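Local coordinates for protein myosin-I heavy chain (Dictyostelium discoideum, PDB 5EJY) that is an unconventional class VII myosin, an actin-based ATPase motor involved in early phagocytosis and adhesion, represented here by a tail MyTH4-FERM unit, at residues F177-E191 and T261-N273. Numbering follows the deposited sequence.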
# COMPACT_ATOMS: atom_id res chain seq x y z
N PHE A 177 9.94 11.84 -2.79
CA PHE A 177 9.07 11.59 -3.94
C PHE A 177 9.86 11.63 -5.26
O PHE A 177 9.49 10.97 -6.23
CB PHE A 177 7.88 12.55 -3.98
CG PHE A 177 6.71 12.10 -3.15
CD1 PHE A 177 6.03 10.93 -3.47
CD2 PHE A 177 6.29 12.83 -2.03
CE1 PHE A 177 4.96 10.49 -2.70
CE2 PHE A 177 5.22 12.39 -1.27
CZ PHE A 177 4.54 11.22 -1.62
N THR A 178 10.95 12.38 -5.29
CA THR A 178 11.81 12.35 -6.47
C THR A 178 12.41 10.95 -6.59
O THR A 178 12.56 10.41 -7.69
CB THR A 178 12.94 13.40 -6.39
OG1 THR A 178 12.36 14.70 -6.21
CG2 THR A 178 13.78 13.39 -7.66
N LEU A 179 12.74 10.36 -5.45
CA LEU A 179 13.27 9.00 -5.43
C LEU A 179 12.19 7.97 -5.76
O LEU A 179 12.40 7.07 -6.57
CB LEU A 179 13.88 8.70 -4.07
CG LEU A 179 14.32 7.25 -3.87
CD1 LEU A 179 15.52 6.94 -4.74
CD2 LEU A 179 14.64 6.99 -2.41
N ASN A 180 11.02 8.11 -5.14
CA ASN A 180 10.02 7.04 -5.17
C ASN A 180 8.90 7.20 -6.19
O ASN A 180 8.08 6.29 -6.36
CB ASN A 180 9.43 6.82 -3.77
CG ASN A 180 10.41 6.12 -2.86
OD1 ASN A 180 11.43 5.60 -3.32
ND2 ASN A 180 10.13 6.11 -1.55
N GLY A 181 8.86 8.34 -6.87
CA GLY A 181 7.88 8.54 -7.92
C GLY A 181 6.58 9.09 -7.38
O GLY A 181 6.36 9.12 -6.16
N ALA A 182 5.72 9.52 -8.28
CA ALA A 182 4.45 10.15 -7.94
C ALA A 182 3.52 9.23 -7.17
O ALA A 182 3.55 8.01 -7.34
CB ALA A 182 3.74 10.63 -9.21
N ARG A 183 2.68 9.84 -6.34
CA ARG A 183 1.59 9.12 -5.69
C ARG A 183 0.30 9.27 -6.49
O ARG A 183 0.22 10.04 -7.46
CB ARG A 183 1.38 9.63 -4.26
CG ARG A 183 0.78 11.02 -4.16
CD ARG A 183 0.75 11.48 -2.71
NE ARG A 183 -0.06 10.58 -1.89
CZ ARG A 183 -0.12 10.62 -0.56
NH1 ARG A 183 0.62 11.50 0.12
NH2 ARG A 183 -0.91 9.76 0.09
N LYS A 184 -0.73 8.57 -6.04
CA LYS A 184 -1.96 8.48 -6.81
C LYS A 184 -3.16 9.07 -6.11
O LYS A 184 -4.21 9.25 -6.73
CB LYS A 184 -2.25 7.02 -7.15
CG LYS A 184 -1.14 6.36 -7.94
CD LYS A 184 -1.52 4.95 -8.36
CE LYS A 184 -0.41 4.30 -9.18
NZ LYS A 184 -0.84 2.94 -9.63
N GLN A 185 -3.04 9.37 -4.82
CA GLN A 185 -4.19 9.82 -4.06
C GLN A 185 -3.86 11.03 -3.20
O GLN A 185 -2.70 11.25 -2.84
CB GLN A 185 -4.73 8.69 -3.16
CG GLN A 185 -4.95 7.34 -3.88
CD GLN A 185 -5.93 7.43 -5.06
OE1 GLN A 185 -6.82 8.28 -5.07
NE2 GLN A 185 -5.77 6.54 -6.05
N VAL A 186 -4.89 11.79 -2.84
CA VAL A 186 -4.79 12.85 -1.86
C VAL A 186 -4.70 12.25 -0.45
O VAL A 186 -5.43 11.30 -0.13
CB VAL A 186 -6.02 13.77 -1.95
CG1 VAL A 186 -6.09 14.74 -0.77
CG2 VAL A 186 -6.02 14.52 -3.30
N PRO A 187 -3.80 12.78 0.39
CA PRO A 187 -3.66 12.30 1.77
C PRO A 187 -4.99 12.18 2.53
O PRO A 187 -5.85 13.07 2.44
CB PRO A 187 -2.80 13.38 2.42
CG PRO A 187 -1.92 13.83 1.33
CD PRO A 187 -2.74 13.76 0.06
N SER A 188 -5.16 11.08 3.25
CA SER A 188 -6.28 10.91 4.17
C SER A 188 -6.12 11.85 5.35
O SER A 188 -5.04 12.41 5.56
CB SER A 188 -6.30 9.48 4.71
OG SER A 188 -5.11 9.19 5.41
N VAL A 189 -7.17 12.00 6.15
CA VAL A 189 -7.06 12.81 7.37
C VAL A 189 -5.96 12.31 8.32
O VAL A 189 -5.26 13.10 8.94
CB VAL A 189 -8.40 12.87 8.13
CG1 VAL A 189 -8.19 13.55 9.50
CG2 VAL A 189 -9.43 13.60 7.31
N THR A 190 -5.81 11.00 8.44
CA THR A 190 -4.79 10.46 9.34
C THR A 190 -3.39 10.88 8.90
O THR A 190 -2.54 11.23 9.73
CB THR A 190 -4.86 8.94 9.43
OG1 THR A 190 -6.18 8.55 9.79
CG2 THR A 190 -3.89 8.44 10.49
N GLU A 191 -3.15 10.85 7.60
CA GLU A 191 -1.85 11.26 7.08
C GLU A 191 -1.62 12.76 7.27
O GLU A 191 -0.53 13.19 7.66
CB GLU A 191 -1.72 10.86 5.60
CG GLU A 191 -0.38 11.26 4.97
CD GLU A 191 -0.34 10.97 3.47
OE1 GLU A 191 -1.26 10.29 2.94
OE2 GLU A 191 0.62 11.41 2.81
N THR A 261 6.16 -0.26 -6.11
CA THR A 261 6.36 1.19 -6.09
C THR A 261 5.13 1.96 -5.61
O THR A 261 5.17 3.18 -5.48
CB THR A 261 6.75 1.72 -7.49
OG1 THR A 261 5.70 1.43 -8.40
CG2 THR A 261 8.02 1.05 -7.98
N ASP A 262 4.03 1.26 -5.35
CA ASP A 262 2.83 1.92 -4.84
C ASP A 262 3.06 2.40 -3.39
O ASP A 262 3.83 1.80 -2.64
CB ASP A 262 1.63 0.99 -4.88
CG ASP A 262 0.96 0.94 -6.25
OD1 ASP A 262 1.49 1.50 -7.22
OD2 ASP A 262 -0.10 0.32 -6.34
N LYS A 263 2.39 3.48 -3.02
CA LYS A 263 2.61 4.11 -1.71
C LYS A 263 1.59 3.61 -0.70
O LYS A 263 0.39 3.62 -0.97
CB LYS A 263 2.48 5.63 -1.82
CG LYS A 263 3.72 6.34 -2.39
CD LYS A 263 3.91 6.03 -3.85
CE LYS A 263 5.27 6.54 -4.36
NZ LYS A 263 5.42 6.14 -5.82
N LEU A 264 2.05 3.17 0.46
CA LEU A 264 1.10 2.68 1.46
C LEU A 264 0.13 3.76 1.90
O LEU A 264 -1.02 3.46 2.21
CB LEU A 264 1.80 2.06 2.68
CG LEU A 264 2.71 0.85 2.46
CD1 LEU A 264 3.10 0.22 3.81
CD2 LEU A 264 2.05 -0.19 1.57
N CYS A 265 0.57 5.02 1.95
CA CYS A 265 -0.36 6.09 2.30
C CYS A 265 -1.52 6.24 1.30
O CYS A 265 -2.63 6.64 1.68
CB CYS A 265 0.36 7.43 2.50
SG CYS A 265 1.29 7.50 4.05
N ASP A 266 -1.28 5.91 0.03
CA ASP A 266 -2.37 5.91 -0.95
C ASP A 266 -3.44 4.86 -0.58
O ASP A 266 -4.63 5.05 -0.83
CB ASP A 266 -1.85 5.65 -2.37
CG ASP A 266 -1.22 6.89 -3.02
OD1 ASP A 266 -1.46 8.01 -2.52
OD2 ASP A 266 -0.51 6.73 -4.03
N VAL A 267 -3.01 3.76 0.02
CA VAL A 267 -3.97 2.74 0.45
C VAL A 267 -4.84 3.31 1.57
O VAL A 267 -6.06 3.15 1.56
CB VAL A 267 -3.28 1.42 0.88
CG1 VAL A 267 -4.30 0.40 1.38
CG2 VAL A 267 -2.49 0.84 -0.28
N LEU A 268 -4.22 4.00 2.53
CA LEU A 268 -4.98 4.67 3.59
C LEU A 268 -6.05 5.63 3.04
O LEU A 268 -7.16 5.72 3.58
CB LEU A 268 -4.04 5.42 4.54
CG LEU A 268 -3.03 4.60 5.36
CD1 LEU A 268 -2.16 5.53 6.22
CD2 LEU A 268 -3.74 3.55 6.23
N SER A 269 -5.70 6.37 1.99
CA SER A 269 -6.67 7.24 1.33
C SER A 269 -7.86 6.45 0.79
O SER A 269 -9.01 6.87 0.91
CB SER A 269 -6.00 8.00 0.17
OG SER A 269 -4.90 8.75 0.65
N LYS A 270 -7.57 5.30 0.19
CA LYS A 270 -8.65 4.45 -0.36
C LYS A 270 -9.58 3.94 0.73
O LYS A 270 -10.80 3.83 0.53
CB LYS A 270 -8.07 3.26 -1.13
CG LYS A 270 -7.34 3.63 -2.39
CD LYS A 270 -7.45 2.54 -3.44
CE LYS A 270 -7.29 1.15 -2.83
NZ LYS A 270 -7.15 0.10 -3.89
N VAL A 271 -9.00 3.62 1.88
CA VAL A 271 -9.75 3.17 3.04
C VAL A 271 -10.71 4.25 3.50
O VAL A 271 -11.89 3.98 3.74
CB VAL A 271 -8.81 2.76 4.19
CG1 VAL A 271 -9.62 2.49 5.48
CG2 VAL A 271 -8.01 1.54 3.79
N GLU A 272 -10.21 5.47 3.60
CA GLU A 272 -11.03 6.61 3.96
C GLU A 272 -12.13 6.83 2.91
O GLU A 272 -13.28 7.10 3.26
CB GLU A 272 -10.16 7.86 4.11
CG GLU A 272 -10.89 9.07 4.65
CD GLU A 272 -9.98 10.28 4.78
OE1 GLU A 272 -9.74 10.96 3.76
OE2 GLU A 272 -9.52 10.55 5.90
N ASN A 273 -11.78 6.70 1.63
CA ASN A 273 -12.76 6.85 0.55
C ASN A 273 -13.90 5.83 0.66
O ASN A 273 -15.08 6.17 0.48
CB ASN A 273 -12.08 6.72 -0.82
CG ASN A 273 -11.16 7.88 -1.14
OD1 ASN A 273 -11.27 8.94 -0.55
ND2 ASN A 273 -10.26 7.68 -2.09
O HOH W 1 -2.25 1.59 -7.66
O HOH W 2 -3.28 8.76 3.47
O HOH W 3 -8.05 9.07 7.70
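Asp266 OD1 is gripped side-on by Arg183, whose NE (3.0 Å) and NH2 (3.2 Å) reach that one oxygen from the same face of the carboxylate, near the guanidinium plane; the two planes stand 46° apart. OD2 takes the backbone N of Lys184 at 2.7 Å, and Gln185 N adds a weak bond to OD1. With CG between its backbone N and carbonyl carbon (chi1 71°) and a bend at chi3, Arg183 turns its other edge to Glu191, met end-on: NH1 to OE2 (2.7 Å) and NH2 to OE1, each oxygen offering its syn lone pair. Pro187 CD lies over one guanidinium face. With an alanine in place of Arg183, the carboxylates of Asp266 and Glu191 would probably lose the cation between them, leaving Glu191 less firmly held. Further along helix 264-277, Ser269 OG donates to Val186 O (2.7 Å) from above the carbonyl plane. One turn on, Glu272 OE2 accepts a nearly straight bond from Val189 N (2.8 Å, 165°), at the start of the helix N-capped by Ser188, while its OE1 pairs with Lys89. Before helix 264-277, Lys263 NZ sits among carbonyl oxygens where helix 161-180 ends, bonding to Asn180 O (2.7 Å), Ala182 O and its own segment's Thr261 O. A water accepts from Ser188 N and donates to Glu191 OE1 and Cys265 O. The MyTH4 loop between helices 161-180 and 189-196 is thus fixed to the ubiquitin-like first FERM lobe mainly by charges and backbone polar groups, consistent with the two domains forming one rigid unit.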